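Local coordinates for protein endo alpha-1,4 polygalactosaminidase (Neosartorya fumigata, PDB 6OJ1) that cleaves alpha-1,4-linked galactosamine polysaccharide at internal positions of the chain and disrupts microbial biofilms, at residues Y48-T53 with Y60-F65; S70-L75 with K140-V145; N120-N125 with Q163-S168; Q128-R133 with N171-A176. All coordinates share one frame; numbering follows the deposited sequence.

Contact 1 of 4, residues Y48-T53 with Y60-F65; sequences YALNDT and YDIDLF. With NAG (2-acetamido-2-deoxy-beta-D-glucopyranose), chain B; NAG (2-acetamido-2-deoxy-beta-D-glucopyranose), chain C.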
# COMPACT_ATOMS: atom_id res chain seq x y z
N TYR A 48 -6.60 7.33 -10.97
CA TYR A 48 -7.94 7.35 -11.54
C TYR A 48 -8.42 5.91 -11.68
O TYR A 48 -7.69 4.95 -11.42
CB TYR A 48 -7.96 8.08 -12.90
CG TYR A 48 -6.74 7.81 -13.77
CD1 TYR A 48 -6.48 6.54 -14.26
CD2 TYR A 48 -5.84 8.82 -14.08
CE1 TYR A 48 -5.37 6.28 -15.04
CE2 TYR A 48 -4.72 8.57 -14.86
CZ TYR A 48 -4.49 7.30 -15.34
OH TYR A 48 -3.37 7.04 -16.10
N ALA A 49 -9.69 5.75 -12.06
CA ALA A 49 -10.23 4.41 -12.27
C ALA A 49 -9.36 3.68 -13.28
O ALA A 49 -8.94 4.25 -14.29
CB ALA A 49 -11.67 4.51 -12.76
N LEU A 50 -9.06 2.41 -13.01
CA LEU A 50 -8.15 1.66 -13.88
C LEU A 50 -8.74 1.55 -15.29
O LEU A 50 -9.85 1.05 -15.48
CB LEU A 50 -7.88 0.27 -13.30
CG LEU A 50 -6.87 -0.56 -14.13
CD1 LEU A 50 -5.43 -0.01 -14.01
CD2 LEU A 50 -6.93 -2.04 -13.75
N ASN A 51 -7.98 2.02 -16.29
CA ASN A 51 -8.45 1.97 -17.66
C ASN A 51 -7.36 1.47 -18.61
O ASN A 51 -7.40 1.77 -19.81
CB ASN A 51 -8.95 3.35 -18.13
CG ASN A 51 -7.90 4.43 -17.96
OD1 ASN A 51 -6.83 4.18 -17.42
ND2 ASN A 51 -8.20 5.63 -18.46
N ASP A 52 -6.40 0.73 -18.09
CA ASP A 52 -5.35 0.13 -18.90
C ASP A 52 -4.97 -1.18 -18.23
O ASP A 52 -4.38 -1.19 -17.15
CB ASP A 52 -4.15 1.06 -19.02
CG ASP A 52 -3.11 0.53 -19.98
OD1 ASP A 52 -3.17 -0.67 -20.33
OD2 ASP A 52 -2.25 1.33 -20.41
N THR A 53 -5.33 -2.30 -18.86
CA THR A 53 -4.93 -3.61 -18.35
C THR A 53 -3.94 -4.27 -19.29
O THR A 53 -3.77 -5.49 -19.27
CB THR A 53 -6.16 -4.49 -18.14
OG1 THR A 53 -6.85 -4.67 -19.39
CG2 THR A 53 -7.11 -3.82 -17.16
N TYR A 60 -2.41 -6.42 -9.75
CA TYR A 60 -2.71 -5.01 -9.92
C TYR A 60 -3.15 -4.43 -8.58
O TYR A 60 -4.05 -4.98 -7.95
CB TYR A 60 -3.83 -4.79 -10.95
CG TYR A 60 -3.40 -4.73 -12.41
CD1 TYR A 60 -2.74 -5.80 -13.00
CD2 TYR A 60 -3.68 -3.62 -13.19
CE1 TYR A 60 -2.35 -5.75 -14.33
CE2 TYR A 60 -3.29 -3.56 -14.51
CZ TYR A 60 -2.63 -4.63 -15.08
OH TYR A 60 -2.26 -4.59 -16.40
N ASP A 61 -2.51 -3.34 -8.16
CA ASP A 61 -2.86 -2.61 -6.94
C ASP A 61 -3.58 -1.34 -7.41
O ASP A 61 -2.99 -0.49 -8.09
CB ASP A 61 -1.60 -2.30 -6.14
CG ASP A 61 -1.87 -1.62 -4.81
OD1 ASP A 61 -3.02 -1.26 -4.50
OD2 ASP A 61 -0.89 -1.46 -4.04
N ILE A 62 -4.87 -1.22 -7.07
CA ILE A 62 -5.71 -0.13 -7.57
C ILE A 62 -6.55 0.42 -6.42
O ILE A 62 -6.74 -0.22 -5.38
CB ILE A 62 -6.62 -0.57 -8.73
CG1 ILE A 62 -7.57 -1.68 -8.25
CG2 ILE A 62 -5.77 -1.07 -9.93
CD1 ILE A 62 -8.52 -2.20 -9.35
N ASP A 63 -7.07 1.63 -6.63
CA ASP A 63 -7.81 2.32 -5.57
C ASP A 63 -9.12 1.61 -5.24
O ASP A 63 -9.90 1.25 -6.12
CB ASP A 63 -8.07 3.77 -5.98
CG ASP A 63 -8.71 4.57 -4.86
OD1 ASP A 63 -7.96 5.10 -4.01
OD2 ASP A 63 -9.96 4.62 -4.82
N LEU A 64 -9.37 1.43 -3.93
CA LEU A 64 -10.57 0.74 -3.45
C LEU A 64 -11.85 1.46 -3.87
O LEU A 64 -12.84 0.81 -4.23
CB LEU A 64 -10.51 0.64 -1.92
CG LEU A 64 -11.80 0.17 -1.24
CD1 LEU A 64 -12.15 -1.24 -1.67
CD2 LEU A 64 -11.60 0.26 0.27
N PHE A 65 -11.87 2.78 -3.76
CA PHE A 65 -13.14 3.50 -3.90
C PHE A 65 -13.52 3.71 -5.35
O PHE A 65 -14.69 3.53 -5.72
CB PHE A 65 -13.06 4.86 -3.21
CG PHE A 65 -13.20 4.80 -1.72
CD1 PHE A 65 -14.46 4.75 -1.12
CD2 PHE A 65 -12.09 4.85 -0.90
CE1 PHE A 65 -14.61 4.72 0.25
CE2 PHE A 65 -12.22 4.82 0.49
CZ PHE A 65 -13.48 4.75 1.07
C1 NAG B . -7.33 6.77 -18.33
C2 NAG B . -6.86 7.28 -19.68
C3 NAG B . -6.12 8.62 -19.53
C4 NAG B . -6.94 9.62 -18.72
C5 NAG B . -7.36 8.98 -17.40
C6 NAG B . -8.28 9.85 -16.58
C7 NAG B . -6.39 5.47 -21.26
C8 NAG B . -5.38 4.47 -21.74
N2 NAG B . -5.98 6.29 -20.29
O3 NAG B . -5.86 9.14 -20.83
O4 NAG B . -6.15 10.77 -18.45
O5 NAG B . -8.09 7.78 -17.67
O6 NAG B . -9.43 10.24 -17.33
O7 NAG B . -7.52 5.53 -21.74
C1 NAG C . -6.83 12.01 -18.73
C2 NAG C . -6.03 13.15 -18.07
C3 NAG C . -6.61 14.52 -18.46
C4 NAG C . -6.77 14.63 -19.97
C5 NAG C . -7.59 13.46 -20.49
C6 NAG C . -7.75 13.47 -21.99
C7 NAG C . -4.99 12.51 -15.94
C8 NAG C . -5.16 12.45 -14.46
N2 NAG C . -6.03 13.01 -16.63
O3 NAG C . -5.72 15.54 -18.03
O4 NAG C . -7.44 15.84 -20.27
O5 NAG C . -6.92 12.24 -20.15
O6 NAG C . -6.50 13.28 -22.65
O7 NAG C . -3.97 12.13 -16.50
O HOH W 1 -7.14 3.10 -9.36
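The phenol ring of Tyr60 is bordered by three residues of 48-53. Close to the ring plane, the backbone Asp52 O approaches the edge at Tyr60 CE2 (3.7 Å), while Leu50 CD2 and Thr53 CA reach the ring obliquely. The second flat group, Tyr48, serves the sugar instead. The first N-acetylglucosamine, joined covalently to Asn51 ND2, covers one face. Its C5 lies over the ring centre, 3.7 Å from Tyr48 CD2. The acetyl methyl C8 of the second sugar comes to the ring's edge. A flat aromatic suits this place because the C-H groups of a pyranose pack well on a ring face. Tyr60 and Ile62, two residues apart on strand 59-63, the second parallel strand of the (beta/alpha) barrel, point the same way, toward the loop that follows strand 42-45. Leu50 touches both through one methyl. Its CG stands opposite the backbone N (chi1 -177°), which carries Leu50 CD2 to within 3.7 Å of Tyr60 CD2 and 4.1 Å of Ile62 CG2. Beyond the ring, Tyr60 OH is hydrogen-bonded to Val55 O. Further along, a water accepts from Asp63 N at 3.1 Å and lies 2.8 Å from Tyr48 O, tying the two backbones. As the strand ends, Asp63 OD2 takes Phe65 N at 2.9 Å in an Asx turn, from 49° above the carboxylate plane.

Contact 2 of 4, residues S70-L75 with K140-V145; sequences STIAGL and KGCDGV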
# COMPACT_ATOMS: atom_id res chain seq x y z
N SER A 70 -16.88 -4.63 -11.42
CA SER A 70 -16.69 -5.20 -12.75
C SER A 70 -15.23 -5.11 -13.20
O SER A 70 -14.74 -6.00 -13.91
CB SER A 70 -17.60 -4.49 -13.75
OG SER A 70 -17.23 -4.79 -15.08
N THR A 71 -14.54 -4.04 -12.83
CA THR A 71 -13.12 -3.92 -13.15
C THR A 71 -12.30 -4.96 -12.41
O THR A 71 -11.42 -5.61 -12.99
CB THR A 71 -12.63 -2.51 -12.81
OG1 THR A 71 -13.26 -1.55 -13.68
CG2 THR A 71 -11.11 -2.41 -12.95
N ILE A 72 -12.60 -5.16 -11.13
CA ILE A 72 -11.87 -6.13 -10.32
C ILE A 72 -12.12 -7.54 -10.83
O ILE A 72 -11.18 -8.32 -11.03
CB ILE A 72 -12.27 -5.96 -8.84
CG1 ILE A 72 -11.82 -4.57 -8.35
CG2 ILE A 72 -11.66 -7.07 -7.97
CD1 ILE A 72 -12.38 -4.19 -6.99
N ALA A 73 -13.38 -7.89 -11.07
CA ALA A 73 -13.69 -9.21 -11.61
C ALA A 73 -13.06 -9.41 -12.99
O ALA A 73 -12.62 -10.52 -13.32
CB ALA A 73 -15.20 -9.41 -11.67
N GLY A 74 -13.02 -8.36 -13.80
CA GLY A 74 -12.42 -8.48 -15.12
C GLY A 74 -10.94 -8.82 -15.06
O GLY A 74 -10.44 -9.62 -15.86
N LEU A 75 -10.22 -8.22 -14.10
CA LEU A 75 -8.83 -8.58 -13.88
C LEU A 75 -8.70 -10.04 -13.45
O LEU A 75 -7.84 -10.77 -13.95
CB LEU A 75 -8.20 -7.65 -12.84
CG LEU A 75 -7.88 -6.23 -13.33
CD1 LEU A 75 -7.58 -5.31 -12.15
CD2 LEU A 75 -6.71 -6.22 -14.32
N LYS A 140 -16.35 -5.99 -2.98
CA LYS A 140 -15.96 -5.74 -4.36
C LYS A 140 -15.11 -6.87 -4.94
O LYS A 140 -14.81 -6.85 -6.14
CB LYS A 140 -15.19 -4.42 -4.46
CG LYS A 140 -16.07 -3.19 -4.30
CD LYS A 140 -15.29 -1.93 -4.68
CE LYS A 140 -16.17 -0.70 -4.60
NZ LYS A 140 -15.50 0.53 -5.13
N GLY A 141 -14.71 -7.83 -4.12
CA GLY A 141 -13.96 -8.97 -4.60
C GLY A 141 -12.46 -8.82 -4.53
O GLY A 141 -11.76 -9.65 -5.12
N CYS A 142 -11.96 -7.80 -3.82
CA CYS A 142 -10.52 -7.60 -3.67
C CYS A 142 -9.86 -8.86 -3.12
O CYS A 142 -10.36 -9.49 -2.19
CB CYS A 142 -10.24 -6.44 -2.72
SG CYS A 142 -10.97 -4.86 -3.24
N ASP A 143 -8.71 -9.22 -3.70
CA ASP A 143 -7.94 -10.34 -3.19
C ASP A 143 -7.15 -9.96 -1.95
O ASP A 143 -6.91 -10.81 -1.09
CB ASP A 143 -6.99 -10.88 -4.26
CG ASP A 143 -7.73 -11.45 -5.43
OD1 ASP A 143 -8.39 -12.51 -5.25
OD2 ASP A 143 -7.69 -10.85 -6.53
N GLY A 144 -6.76 -8.70 -1.86
CA GLY A 144 -5.98 -8.22 -0.74
C GLY A 144 -6.17 -6.73 -0.66
O GLY A 144 -6.80 -6.12 -1.52
N VAL A 145 -5.61 -6.14 0.40
CA VAL A 145 -5.72 -4.70 0.62
C VAL A 145 -4.34 -4.14 0.93
O VAL A 145 -3.47 -4.83 1.49
CB VAL A 145 -6.72 -4.34 1.74
CG1 VAL A 145 -8.17 -4.71 1.33
CG2 VAL A 145 -6.35 -5.03 3.06
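Ile72, on the inward side of helix 69-77, packs on the Schellman motif that closes helix 124-140 of the (beta/alpha) barrel, just before the chain turns into strand 144-148. Its branching decides what each methyl meets. With chi1 at -64°, CG2 lies opposite the backbone N and CG1 opposite the carbonyl carbon, so the two arms spread over the turn. Ile72 CG2 rests 3.6 Å from Lys140 O and 3.8 Å from Gly141 O, while the CG1 arm takes Ile72 CD1 to 3.8 Å from Lys140 CB. A beta-branched residue suits the place because it can cover both backbone and side-chain surface at once. Lys140 runs across Ile72 at about a right angle and stays extended beyond CG. That straight chain delivers its NZ to Leu64 O and Asn67 O, leaving the aliphatic CB as the part offered to Ile72. Gly141 makes the reversal with phi at 93°, where a CB would press on the carbonyl oxygen of Lys140. Its own carbonyl oxygen accepts a hydrogen bond from Gln76 NE2, a second tie to helix 69-77. Cys142 then turns its CB away from that helix, and its sulfur is bonded to Cys84 on strand 81-87. Even so, the sulfur meets the isoleucine's longer arm: Cys142 SG lies 4.1 Å from Ile72 CD1.

Contact 3 of 4, residues N120-N125 with Q163-S168; sequences NISSAN and QADSIS. With NAG (2-acetamido-2-deoxy-beta-D-glucopyranose), chain D.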
# COMPACT_ATOMS: atom_id res chain seq x y z
N ASN A 120 -6.14 9.55 14.26
CA ASN A 120 -5.90 8.83 15.50
C ASN A 120 -6.29 7.38 15.26
O ASN A 120 -7.46 6.99 15.37
CB ASN A 120 -6.68 9.43 16.66
CG ASN A 120 -6.39 8.74 17.97
OD1 ASN A 120 -5.65 7.75 18.01
ND2 ASN A 120 -6.95 9.24 19.04
N ILE A 121 -5.29 6.56 14.91
CA ILE A 121 -5.56 5.18 14.54
C ILE A 121 -5.97 4.33 15.74
O ILE A 121 -6.39 3.18 15.56
CB ILE A 121 -4.34 4.58 13.82
CG1 ILE A 121 -3.08 4.67 14.70
CG2 ILE A 121 -4.16 5.27 12.44
CD1 ILE A 121 -1.82 4.06 14.04
N SER A 122 -5.89 4.87 16.95
CA SER A 122 -6.39 4.17 18.13
C SER A 122 -7.87 4.44 18.40
O SER A 122 -8.47 3.77 19.25
CB SER A 122 -5.58 4.57 19.37
OG SER A 122 -4.20 4.29 19.19
N SER A 123 -8.44 5.41 17.70
CA SER A 123 -9.84 5.78 17.88
C SER A 123 -10.75 4.63 17.46
O SER A 123 -10.61 4.09 16.36
CB SER A 123 -10.15 7.02 17.04
OG SER A 123 -11.53 7.10 16.76
N ALA A 124 -11.72 4.28 18.33
CA ALA A 124 -12.73 3.29 17.97
C ALA A 124 -13.46 3.70 16.69
O ALA A 124 -13.82 2.85 15.87
CB ALA A 124 -13.75 3.10 19.10
N ASN A 125 -13.70 5.00 16.51
CA ASN A 125 -14.43 5.45 15.33
C ASN A 125 -13.60 5.25 14.06
O ASN A 125 -14.13 4.81 13.03
CB ASN A 125 -14.83 6.91 15.48
CG ASN A 125 -15.83 7.36 14.42
OD1 ASN A 125 -16.91 6.77 14.27
ND2 ASN A 125 -15.48 8.40 13.68
N GLN A 163 5.04 3.95 17.61
CA GLN A 163 5.21 2.67 16.93
C GLN A 163 4.25 1.62 17.47
O GLN A 163 3.65 0.86 16.69
CB GLN A 163 6.66 2.21 17.06
CG GLN A 163 7.62 3.09 16.27
CD GLN A 163 9.02 2.53 16.23
OE1 GLN A 163 9.24 1.34 16.49
NE2 GLN A 163 9.99 3.38 15.94
N ALA A 164 4.06 1.57 18.79
CA ALA A 164 3.11 0.61 19.36
C ALA A 164 1.69 0.86 18.85
O ALA A 164 0.93 -0.09 18.64
CB ALA A 164 3.16 0.65 20.89
N ASP A 165 1.32 2.13 18.65
CA ASP A 165 0.00 2.42 18.10
C ASP A 165 -0.14 1.80 16.72
O ASP A 165 -1.17 1.19 16.40
CB ASP A 165 -0.25 3.93 18.02
CG ASP A 165 -0.41 4.59 19.37
OD1 ASP A 165 -0.85 3.94 20.35
OD2 ASP A 165 -0.12 5.80 19.45
N SER A 166 0.89 1.95 15.88
CA SER A 166 0.82 1.41 14.52
C SER A 166 0.82 -0.11 14.53
O SER A 166 0.14 -0.73 13.71
CB SER A 166 2.00 1.94 13.70
OG SER A 166 1.75 3.28 13.34
N ILE A 167 1.60 -0.72 15.43
CA ILE A 167 1.64 -2.17 15.51
C ILE A 167 0.26 -2.71 15.87
O ILE A 167 -0.25 -3.63 15.23
CB ILE A 167 2.70 -2.62 16.54
CG1 ILE A 167 4.11 -2.32 16.00
CG2 ILE A 167 2.59 -4.11 16.81
CD1 ILE A 167 5.21 -2.26 17.08
N SER A 168 -0.37 -2.13 16.90
CA SER A 168 -1.73 -2.53 17.27
C SER A 168 -2.67 -2.38 16.09
O SER A 168 -3.47 -3.27 15.79
CB SER A 168 -2.22 -1.68 18.45
OG SER A 168 -3.60 -1.90 18.72
C1 NAG D . -6.70 8.61 20.32
C2 NAG D . -6.57 9.64 21.43
C3 NAG D . -6.35 8.95 22.77
C4 NAG D . -7.42 7.90 23.03
C5 NAG D . -7.62 6.97 21.83
C6 NAG D . -8.86 6.11 21.95
C7 NAG D . -5.66 11.90 21.09
C8 NAG D . -4.42 12.70 20.79
N2 NAG D . -5.49 10.57 21.15
O3 NAG D . -6.37 9.94 23.79
O4 NAG D . -7.00 7.10 24.13
O5 NAG D . -7.77 7.73 20.62
O6 NAG D . -10.05 6.88 21.83
O7 NAG D . -6.75 12.42 21.26
O HOH W 2 -2.79 6.86 19.53
O HOH W 3 -3.66 2.08 17.38
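Ser122 and Asp165 face each other across two waters at the surface, beside a tight turn that carries a glycan. Starting at Ser122 CB, the side chain first meets the sugar linked to Asn120 ND2: C5 of this N-acetylglucosamine is 4.0 Å from Ser122 CB. The next atom, Ser122 OG, leans toward the other segment but stays 3.6 Å from Asp165 OD1, so water mediates. One water lies 2.9 Å from Ser122 OG and donates to Asp165 O at 2.8 Å. The other lies 3.0 Å from Ser122 OG and reaches Asp165 OD2 and Asn120 OD1 only weakly. A small hydroxyl suits this spot, since it can hold two waters without crowding the sugar, and it is also the serine of the Asn-X-Ser sequon that directs N-glycosylation at Asn120. The turn from Asn120 to Ser123 is type I, and Asn120 OD1 braces it as an Asx turn by accepting from Ser122 N at 3.1 Å, the donor lying 42° above the amide carbonyl plane. Ile121 supplies the apolar part. Its chi1 of 58° wedges CG1 between backbone N and carbonyl carbon and puts Ile121 CD1 3.7 Å from Ser166 OG, a hydroxyl already hydrogen-bonded to Val150 O. Arg127, one turn into helix 124-140, bonds both Ile121 O and Ser168 OG. The contact therefore joins the N-terminal ends of two neighbouring barrel helices, 124-140, whose N-cap is Ser123, and 163-179, with strand 116-119 leading into the turn.

Contact 4 of 4, residues Q128-R133 with N171-A176; sequences QIMLDR and NFLANA. With NAG (2-acetamido-2-deoxy-beta-D-glucopyranose), chain E.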
# COMPACT_ATOMS: atom_id res chain seq x y z
N GLN A 128 -13.58 1.57 13.28
CA GLN A 128 -14.83 1.11 12.68
C GLN A 128 -14.95 1.55 11.23
O GLN A 128 -15.46 0.80 10.39
CB GLN A 128 -16.04 1.58 13.49
CG GLN A 128 -17.38 1.02 12.98
CD GLN A 128 -17.43 -0.51 12.97
OE1 GLN A 128 -17.26 -1.14 14.01
NE2 GLN A 128 -17.66 -1.09 11.80
N ILE A 129 -14.50 2.77 10.91
CA ILE A 129 -14.51 3.20 9.51
C ILE A 129 -13.63 2.28 8.67
O ILE A 129 -14.00 1.90 7.55
CB ILE A 129 -14.05 4.67 9.39
CG1 ILE A 129 -15.09 5.61 10.03
CG2 ILE A 129 -13.81 5.07 7.89
CD1 ILE A 129 -14.54 7.01 10.28
N MET A 130 -12.46 1.89 9.20
CA MET A 130 -11.60 0.99 8.43
C MET A 130 -12.23 -0.38 8.28
O MET A 130 -12.03 -1.03 7.24
CB MET A 130 -10.21 0.88 9.08
CG MET A 130 -9.49 2.23 9.14
SD MET A 130 -9.56 3.14 7.57
CE MET A 130 -9.35 4.84 8.13
N LEU A 131 -12.98 -0.85 9.28
CA LEU A 131 -13.73 -2.09 9.10
C LEU A 131 -14.78 -1.94 8.01
O LEU A 131 -14.98 -2.86 7.21
CB LEU A 131 -14.41 -2.51 10.40
CG LEU A 131 -13.50 -2.94 11.54
CD1 LEU A 131 -14.34 -3.29 12.74
CD2 LEU A 131 -12.65 -4.13 11.11
N ASP A 132 -15.46 -0.79 7.96
CA ASP A 132 -16.41 -0.54 6.87
C ASP A 132 -15.71 -0.56 5.51
O ASP A 132 -16.26 -1.08 4.52
CB ASP A 132 -17.11 0.82 7.06
CG ASP A 132 -18.02 0.88 8.27
OD1 ASP A 132 -18.28 -0.16 8.92
OD2 ASP A 132 -18.47 2.01 8.58
N ARG A 133 -14.50 0.01 5.43
CA ARG A 133 -13.77 0.01 4.17
C ARG A 133 -13.32 -1.40 3.80
O ARG A 133 -13.34 -1.76 2.62
CB ARG A 133 -12.57 0.96 4.25
CG ARG A 133 -12.99 2.45 4.22
CD ARG A 133 -11.80 3.40 4.44
NE ARG A 133 -12.22 4.80 4.35
CZ ARG A 133 -11.37 5.83 4.31
NH1 ARG A 133 -10.06 5.64 4.40
NH2 ARG A 133 -11.86 7.07 4.20
N ASN A 171 -1.93 -4.85 13.09
CA ASN A 171 -2.37 -6.21 13.37
C ASN A 171 -3.90 -6.29 13.43
O ASN A 171 -4.48 -7.30 13.02
CB ASN A 171 -1.72 -6.72 14.65
CG ASN A 171 -0.30 -7.20 14.42
OD1 ASN A 171 -0.03 -7.88 13.42
ND2 ASN A 171 0.61 -6.86 15.32
N PHE A 172 -4.55 -5.23 13.92
CA PHE A 172 -6.01 -5.14 13.88
C PHE A 172 -6.52 -5.20 12.45
O PHE A 172 -7.45 -5.96 12.14
CB PHE A 172 -6.46 -3.84 14.56
CG PHE A 172 -7.84 -3.38 14.16
CD1 PHE A 172 -8.96 -3.87 14.81
CD2 PHE A 172 -8.00 -2.40 13.18
CE1 PHE A 172 -10.23 -3.43 14.46
CE2 PHE A 172 -9.26 -1.95 12.83
CZ PHE A 172 -10.38 -2.47 13.47
N LEU A 173 -5.93 -4.40 11.56
CA LEU A 173 -6.31 -4.43 10.15
C LEU A 173 -6.07 -5.80 9.54
O LEU A 173 -6.89 -6.29 8.75
CB LEU A 173 -5.53 -3.36 9.37
CG LEU A 173 -5.80 -1.89 9.69
CD1 LEU A 173 -4.83 -1.01 8.89
CD2 LEU A 173 -7.26 -1.50 9.37
N ALA A 174 -4.94 -6.45 9.88
CA ALA A 174 -4.61 -7.74 9.30
C ALA A 174 -5.60 -8.81 9.72
O ALA A 174 -6.07 -9.61 8.90
CB ALA A 174 -3.19 -8.17 9.69
N ASN A 175 -5.93 -8.86 11.02
CA ASN A 175 -6.90 -9.84 11.48
C ASN A 175 -8.26 -9.60 10.84
O ASN A 175 -8.97 -10.55 10.49
CB ASN A 175 -6.98 -9.81 13.00
CG ASN A 175 -5.68 -10.25 13.65
OD1 ASN A 175 -4.89 -10.99 13.05
ND2 ASN A 175 -5.44 -9.79 14.87
N ALA A 176 -8.65 -8.33 10.68
CA ALA A 176 -9.93 -8.01 10.06
C ALA A 176 -9.94 -8.37 8.58
O ALA A 176 -10.96 -8.88 8.06
CB ALA A 176 -10.23 -6.52 10.22
C1 NAG E . 2.65 -11.14 18.96
C2 NAG E . 2.57 -9.74 18.32
C3 NAG E . 3.95 -9.06 18.30
C4 NAG E . 4.58 -9.09 19.69
C5 NAG E . 4.64 -10.53 20.18
C6 NAG E . 5.26 -10.69 21.55
C7 NAG E . 2.55 -10.40 15.92
C8 NAG E . 1.76 -10.35 14.64
N2 NAG E . 1.99 -9.79 16.98
O3 NAG E . 3.78 -7.71 17.86
O4 NAG E . 5.87 -8.49 19.76
O5 NAG E . 3.30 -11.06 20.25
O6 NAG E . 4.34 -10.39 22.59
O7 NAG E . 3.64 -10.97 15.98
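Two adjacent outer helices of the (beta/alpha) barrel, 124-140 and 163-179, pack here through Leu131 and Met130 on one side and Phe172, Leu173 and Ala176 on the other. Leu131 CD2 touches two partners, 3.5 Å from Ala176 CB and 3.7 Å from Phe172 CZ. The small alanine offers only its CB, which the leucine methyl meets directly, and the phenyl ring reaches toward the first helix and meets the methyl obliquely. Phe172 can do so because its CG stands opposite the backbone N (chi1 159°), which swings the ring toward helix 124-140, where Arg127 also engages it in a cation-pi interaction. The two helices lead into successive parallel strands, 144-148 and 183-187, and run roughly the same way, as repeated beta-alpha units require: their axes in these segments diverge by 33° and come no nearer than 10.6 Å. Deeper in, Met130 CB touches Leu173 CD2 at 3.8 Å. The methionine chain then bends at chi2 (-47°), leading its sulfur away from Leu173, and the residue packs on Phe86 of strand 81-87, while Leu173 rests on Ile184 of strand 183-187. On the exposed side of helix 124-140, Gln128 NE2 gives a hydrogen bond of 3.1 Å to Asp132 OD1, one turn on, and the other carboxylate oxygen, Asp132 OD2, forms a salt bridge with Lys100.

Overall arrangement
Contacts 3 and 4 join the same pair of helices, 124-140 and 163-179, with centres about 11 Å apart, yet they differ in chemistry: contact 3, at the glycosylated N-terminal ends, relies largely on waters and polar groups, whereas contact 4, farther along, is buried and apolar. Contact 2, only partly buried, takes up the other end of helix 124-140, where one isoleucine packs on the backbone of the helix-ending turn. Contact 1, also buried, packs a loop on a strand and touches contact 2 through Leu50 and Thr53, both against Leu75. Phe65 and Leu64 pack on Arg133, linking contact 1 to contact 4. Contacts 1 and 3, both glycan-bearing, lie on opposite sides of the chain's centre.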